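Local coordinates for cellulase (Bacteroides salanitronis, PDB 6WQY), which probably hydrolyses internal beta-1,4 linkages of cellulose and related glucans, as a broad-specificity endoglucanase, through the glycoside hydrolase family 5 domain contained in this chain, at residues 39-44 and 99-104; 248-253 and 292-297. One frame throughout, in Å; residues are numbered along the deposited sequence. Where two conformers were deposited one is given.

Contact 1 (39-44 and 99-104); sequences NQLDAH and NRVAEV
L41 meets R100, V101 and V104 because its CG stands beside the backbone N, anti to the carbonyl carbon (chi1 -63°), and its CD1 is extended from there. In R100, CG is anti to the backbone N (chi1 176°) and a bend at chi2 (58°) sends the chain forward along the helix, toward E103 and V104. The setting is the (beta/alpha)8 barrel of family 5: the loop after strand 34-37, turning through a type I beta turn from Q40 to A43, packs on helix 95-110. CD2 of L41 lies 4.0 Å from CG of R100, at a slant to the chain, while CD1 approaches CG2 of V104 at 4.0 Å and CG2 of V101 at 4.3 Å. L41 and V104 also touch I77 of strand 74-77, which joins them to the barrel wall. R100 NH2 makes a salt bridge to E51 and a hydrogen bond to A59 O, NH1 a hydrogen bond to Y107 OH, and E51 also takes Q40 NE2, tying loop and helix indirectly. A leucine in place of R100 would probably leave E103 and E51 without their cationic mate, with Q40 NE2 still holding E51. NH1 of R100 makes a 2.9 Å salt bridge to OE1 of E103 through the anti lone pair, near the plane of the R100 guanidinium, and CG2 of V104 sits 3.7 Å above that plane, over its centre.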
# COMPACT_ATOMS: atom_id res chain seq x y z
N ASN A 39 11.28 -2.29 -1.29
CA ASN A 39 12.51 -3.10 -1.29
C ASN A 39 13.33 -2.83 -0.04
O ASN A 39 14.56 -2.73 -0.08
CB ASN A 39 13.33 -2.91 -2.56
CG ASN A 39 12.75 -3.66 -3.75
OD1 ASN A 39 11.65 -4.16 -3.70
ND2 ASN A 39 13.52 -3.72 -4.84
N GLN A 40 12.65 -2.76 1.10
CA GLN A 40 13.24 -2.35 2.38
C GLN A 40 12.84 -3.40 3.41
O GLN A 40 13.34 -4.53 3.35
CB GLN A 40 12.83 -0.92 2.69
CG GLN A 40 13.73 -0.24 3.71
CD GLN A 40 15.03 0.25 3.12
OE1 GLN A 40 15.08 0.78 2.01
NE2 GLN A 40 16.11 0.09 3.87
N LEU A 41 11.93 -3.10 4.35
CA LEU A 41 11.52 -4.13 5.30
C LEU A 41 10.71 -5.24 4.63
O LEU A 41 10.49 -6.29 5.25
CB LEU A 41 10.78 -3.54 6.49
CG LEU A 41 11.60 -2.60 7.36
CD1 LEU A 41 10.76 -2.00 8.48
CD2 LEU A 41 12.81 -3.28 7.95
N ASP A 42 10.27 -5.02 3.40
CA ASP A 42 9.65 -6.06 2.59
C ASP A 42 10.66 -7.04 2.00
O ASP A 42 10.27 -8.16 1.62
CB ASP A 42 8.79 -5.47 1.46
CG ASP A 42 9.44 -4.30 0.71
OD1 ASP A 42 9.99 -3.38 1.36
OD2 ASP A 42 9.37 -4.30 -0.55
N ALA A 43 11.93 -6.66 1.91
CA ALA A 43 12.93 -7.50 1.26
C ALA A 43 13.20 -8.74 2.10
O ALA A 43 13.20 -8.70 3.34
CB ALA A 43 14.22 -6.72 1.07
N HIS A 44 13.45 -9.85 1.42
CA HIS A 44 13.74 -11.10 2.10
C HIS A 44 14.66 -11.92 1.20
O HIS A 44 14.58 -11.84 -0.03
CB HIS A 44 12.47 -11.88 2.45
CG HIS A 44 11.60 -12.19 1.28
ND1 HIS A 44 11.58 -13.44 0.69
CD2 HIS A 44 10.74 -11.43 0.58
CE1 HIS A 44 10.72 -13.43 -0.32
NE2 HIS A 44 10.20 -12.21 -0.41
N ASN A 99 11.26 -4.45 17.02
CA ASN A 99 11.87 -3.18 17.37
C ASN A 99 12.29 -2.41 16.13
O ASN A 99 12.14 -1.18 16.08
CB ASN A 99 13.07 -3.41 18.28
CG ASN A 99 13.69 -2.11 18.73
OD1 ASN A 99 13.24 -1.50 19.70
ND2 ASN A 99 14.72 -1.68 18.03
N ARG A 100 12.86 -3.08 15.13
CA ARG A 100 13.26 -2.39 13.91
C ARG A 100 12.04 -1.76 13.22
O ARG A 100 12.10 -0.62 12.74
CB ARG A 100 13.99 -3.33 12.96
CG ARG A 100 14.35 -2.70 11.62
CD ARG A 100 15.23 -1.47 11.79
NE ARG A 100 15.57 -0.86 10.51
CZ ARG A 100 15.96 0.40 10.37
NH1 ARG A 100 16.05 1.20 11.42
NH2 ARG A 100 16.23 0.86 9.16
N VAL A 101 10.94 -2.50 13.14
CA VAL A 101 9.72 -1.92 12.58
C VAL A 101 9.34 -0.67 13.37
O VAL A 101 8.98 0.38 12.80
CB VAL A 101 8.59 -2.97 12.56
CG1 VAL A 101 7.29 -2.35 12.07
CG2 VAL A 101 8.97 -4.15 11.68
N ALA A 102 9.42 -0.75 14.70
CA ALA A 102 9.12 0.41 15.54
C ALA A 102 10.08 1.56 15.31
O ALA A 102 9.68 2.73 15.42
CB ALA A 102 9.10 -0.01 17.02
N GLU A 103 11.35 1.28 14.99
CA GLU A 103 12.28 2.36 14.66
C GLU A 103 11.81 3.12 13.43
O GLU A 103 11.82 4.35 13.40
CB GLU A 103 13.68 1.80 14.42
CG GLU A 103 14.38 1.34 15.68
CD GLU A 103 15.75 0.75 15.44
OE1 GLU A 103 16.19 0.60 14.28
OE2 GLU A 103 16.42 0.40 16.46
N VAL A 104 11.41 2.39 12.40
CA VAL A 104 11.01 3.01 11.14
C VAL A 104 9.70 3.76 11.32
O VAL A 104 9.56 4.89 10.84
CB VAL A 104 10.99 1.97 10.01
CG1 VAL A 104 10.54 2.61 8.71
CG2 VAL A 104 12.37 1.35 9.85

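Contact 2 (248-253 and 292-297); sequences VAVHFY and AKMKET
No flat group lies between V250 and M294; the junction is aliphatic and thioether only, and the rings of the strand segment are engaged to other partners. The ring of F252 meets that of F291 edge-to-face and also touches N286, V287 and Q290, all on the helix that carries M294. H251 hydrogen-bonds through ND1 to E174 OE2. Strand 246-251 is followed, after a long connection that includes the short helix 256-259, by helix 284-299, which returns to the adjoining parallel strand 305-310, one beta-alpha-beta crossover of the barrel; the closest CA pair, V250 and M294, stands 9.2 Å apart. V248 and V250 point their CB atoms at the helix and A249 points away from it, the alternation of a barrel strand with one side facing the helical layer. CG of M294 is anti to the carbonyl carbon (chi1 -69°), and bends at chi2 and chi3 (-62° and -68°) bring its methyl to the tip of V250. CE meets V250 3.6 Å from CG1 and 4.0 Å from CG2, so it sits against both branches of the valine. SD follows 3.9 Å from CG1 of V250, and CG1 of V248 flanks CE more loosely at 4.3 Å. M294 also touches A305 of strand 305-310 and I228 and V232 of helix 228-234, so it fills the place where two helices meet the barrel wall. With no hydrogen bond or charge pair across the segments, the contact rests on dispersion and burial, a bent thioether fitted against branched methyls.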
# COMPACT_ATOMS: atom_id res chain seq x y z
N VAL A 248 -10.58 0.67 2.30
CA VAL A 248 -10.32 -0.35 1.28
C VAL A 248 -9.01 -0.02 0.57
O VAL A 248 -8.85 1.07 0.02
CB VAL A 248 -11.47 -0.41 0.27
CG1 VAL A 248 -11.25 -1.52 -0.74
CG2 VAL A 248 -12.81 -0.58 0.99
N ALA A 249 -8.09 -0.97 0.55
CA ALA A 249 -6.80 -0.81 -0.10
C ALA A 249 -6.82 -1.44 -1.49
O ALA A 249 -7.18 -2.60 -1.63
CB ALA A 249 -5.71 -1.50 0.73
N VAL A 250 -6.41 -0.67 -2.52
CA VAL A 250 -6.20 -1.19 -3.86
C VAL A 250 -4.82 -0.75 -4.34
O VAL A 250 -4.24 0.21 -3.83
CB VAL A 250 -7.29 -0.76 -4.86
CG1 VAL A 250 -8.64 -1.32 -4.46
CG2 VAL A 250 -7.34 0.74 -5.02
N HIS A 251 -4.31 -1.44 -5.35
CA HIS A 251 -3.08 -1.03 -6.03
C HIS A 251 -3.41 -0.73 -7.49
O HIS A 251 -4.33 -1.33 -8.06
CB HIS A 251 -1.99 -2.11 -5.95
CG HIS A 251 -1.52 -2.38 -4.55
ND1 HIS A 251 -0.64 -3.38 -4.23
CD2 HIS A 251 -1.81 -1.75 -3.39
CE1 HIS A 251 -0.40 -3.37 -2.92
NE2 HIS A 251 -1.10 -2.39 -2.38
N PHE A 252 -2.67 0.20 -8.09
CA PHE A 252 -2.99 0.65 -9.44
C PHE A 252 -1.71 0.97 -10.20
O PHE A 252 -1.10 2.02 -9.95
CB PHE A 252 -3.91 1.87 -9.44
CG PHE A 252 -4.30 2.32 -10.81
CD1 PHE A 252 -5.31 1.68 -11.51
CD2 PHE A 252 -3.65 3.39 -11.43
CE1 PHE A 252 -5.67 2.10 -12.78
CE2 PHE A 252 -4.01 3.80 -12.69
CZ PHE A 252 -5.02 3.15 -13.36
N TYR A 253 -1.36 0.11 -11.15
CA TYR A 253 -0.20 0.30 -12.00
C TYR A 253 -0.58 0.31 -13.48
O TYR A 253 0.30 0.26 -14.35
CB TYR A 253 0.82 -0.80 -11.76
CG TYR A 253 1.52 -0.78 -10.42
CD1 TYR A 253 2.55 0.12 -10.19
CD2 TYR A 253 1.20 -1.69 -9.42
CE1 TYR A 253 3.25 0.11 -9.00
CE2 TYR A 253 1.89 -1.69 -8.22
CZ TYR A 253 2.92 -0.79 -8.02
OH TYR A 253 3.71 -0.80 -6.89
N ALA A 292 -13.51 5.55 -11.17
CA ALA A 292 -14.95 5.73 -11.06
C ALA A 292 -15.62 4.53 -10.41
O ALA A 292 -16.62 4.69 -9.68
CB ALA A 292 -15.56 6.00 -12.43
N LYS A 293 -15.10 3.32 -10.65
CA LYS A 293 -15.67 2.14 -9.99
C LYS A 293 -15.47 2.22 -8.49
O LYS A 293 -16.38 1.92 -7.71
CB LYS A 293 -15.03 0.87 -10.55
CG LYS A 293 -15.31 0.62 -12.02
CD LYS A 293 -14.55 -0.57 -12.57
CE LYS A 293 -14.83 -0.77 -14.05
NZ LYS A 293 -13.94 -1.79 -14.66
N MET A 294 -14.27 2.64 -8.07
CA MET A 294 -14.00 2.79 -6.64
C MET A 294 -14.88 3.87 -6.03
O MET A 294 -15.37 3.73 -4.90
CB MET A 294 -12.53 3.14 -6.42
CG MET A 294 -11.57 2.01 -6.74
SD MET A 294 -11.79 0.52 -5.70
CE MET A 294 -11.25 1.17 -4.12
N LYS A 295 -15.10 4.97 -6.76
CA LYS A 295 -15.93 6.05 -6.24
C LYS A 295 -17.38 5.61 -6.10
O LYS A 295 -18.03 5.91 -5.10
CB LYS A 295 -15.82 7.28 -7.14
CG LYS A 295 -16.67 8.45 -6.69
CD LYS A 295 -16.48 9.66 -7.58
CE LYS A 295 -17.64 10.64 -7.45
NZ LYS A 295 -17.74 11.19 -6.08
N GLU A 296 -17.90 4.88 -7.09
CA GLU A 296 -19.29 4.45 -7.07
C GLU A 296 -19.54 3.41 -5.99
O GLU A 296 -20.57 3.44 -5.30
CB GLU A 296 -19.69 3.90 -8.44
CG GLU A 296 -20.99 3.12 -8.47
CD GLU A 296 -21.37 2.66 -9.87
OE1 GLU A 296 -21.21 3.46 -10.82
OE2 GLU A 296 -21.83 1.51 -10.02
N THR A 297 -18.61 2.46 -5.82
CA THR A 297 -18.83 1.35 -4.92
C THR A 297 -18.50 1.70 -3.48
O THR A 297 -19.18 1.24 -2.56
CB THR A 297 -18.01 0.14 -5.38
OG1 THR A 297 -18.42 -0.24 -6.70
CG2 THR A 297 -18.20 -1.04 -4.43

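Both contacts are buried and both pack against helices of the outer layer, one through a barrel strand and one through a loop. They hold different elements on opposite sides of the chain's centre, 27 Å apart between centres and about 9 Å at their nearest atoms. Contact 2 seats a helix on the strand that precedes it, within one crossover. Contact 1 instead brings a loop following the first barrel strand to the helix that follows the second. Their chemistry differs accordingly. Between the strand and helix segments the contact is apolar throughout, whereas the loop and helix combine an aliphatic centre with an ionic border, where the packing gives way to partly exposed charged residues.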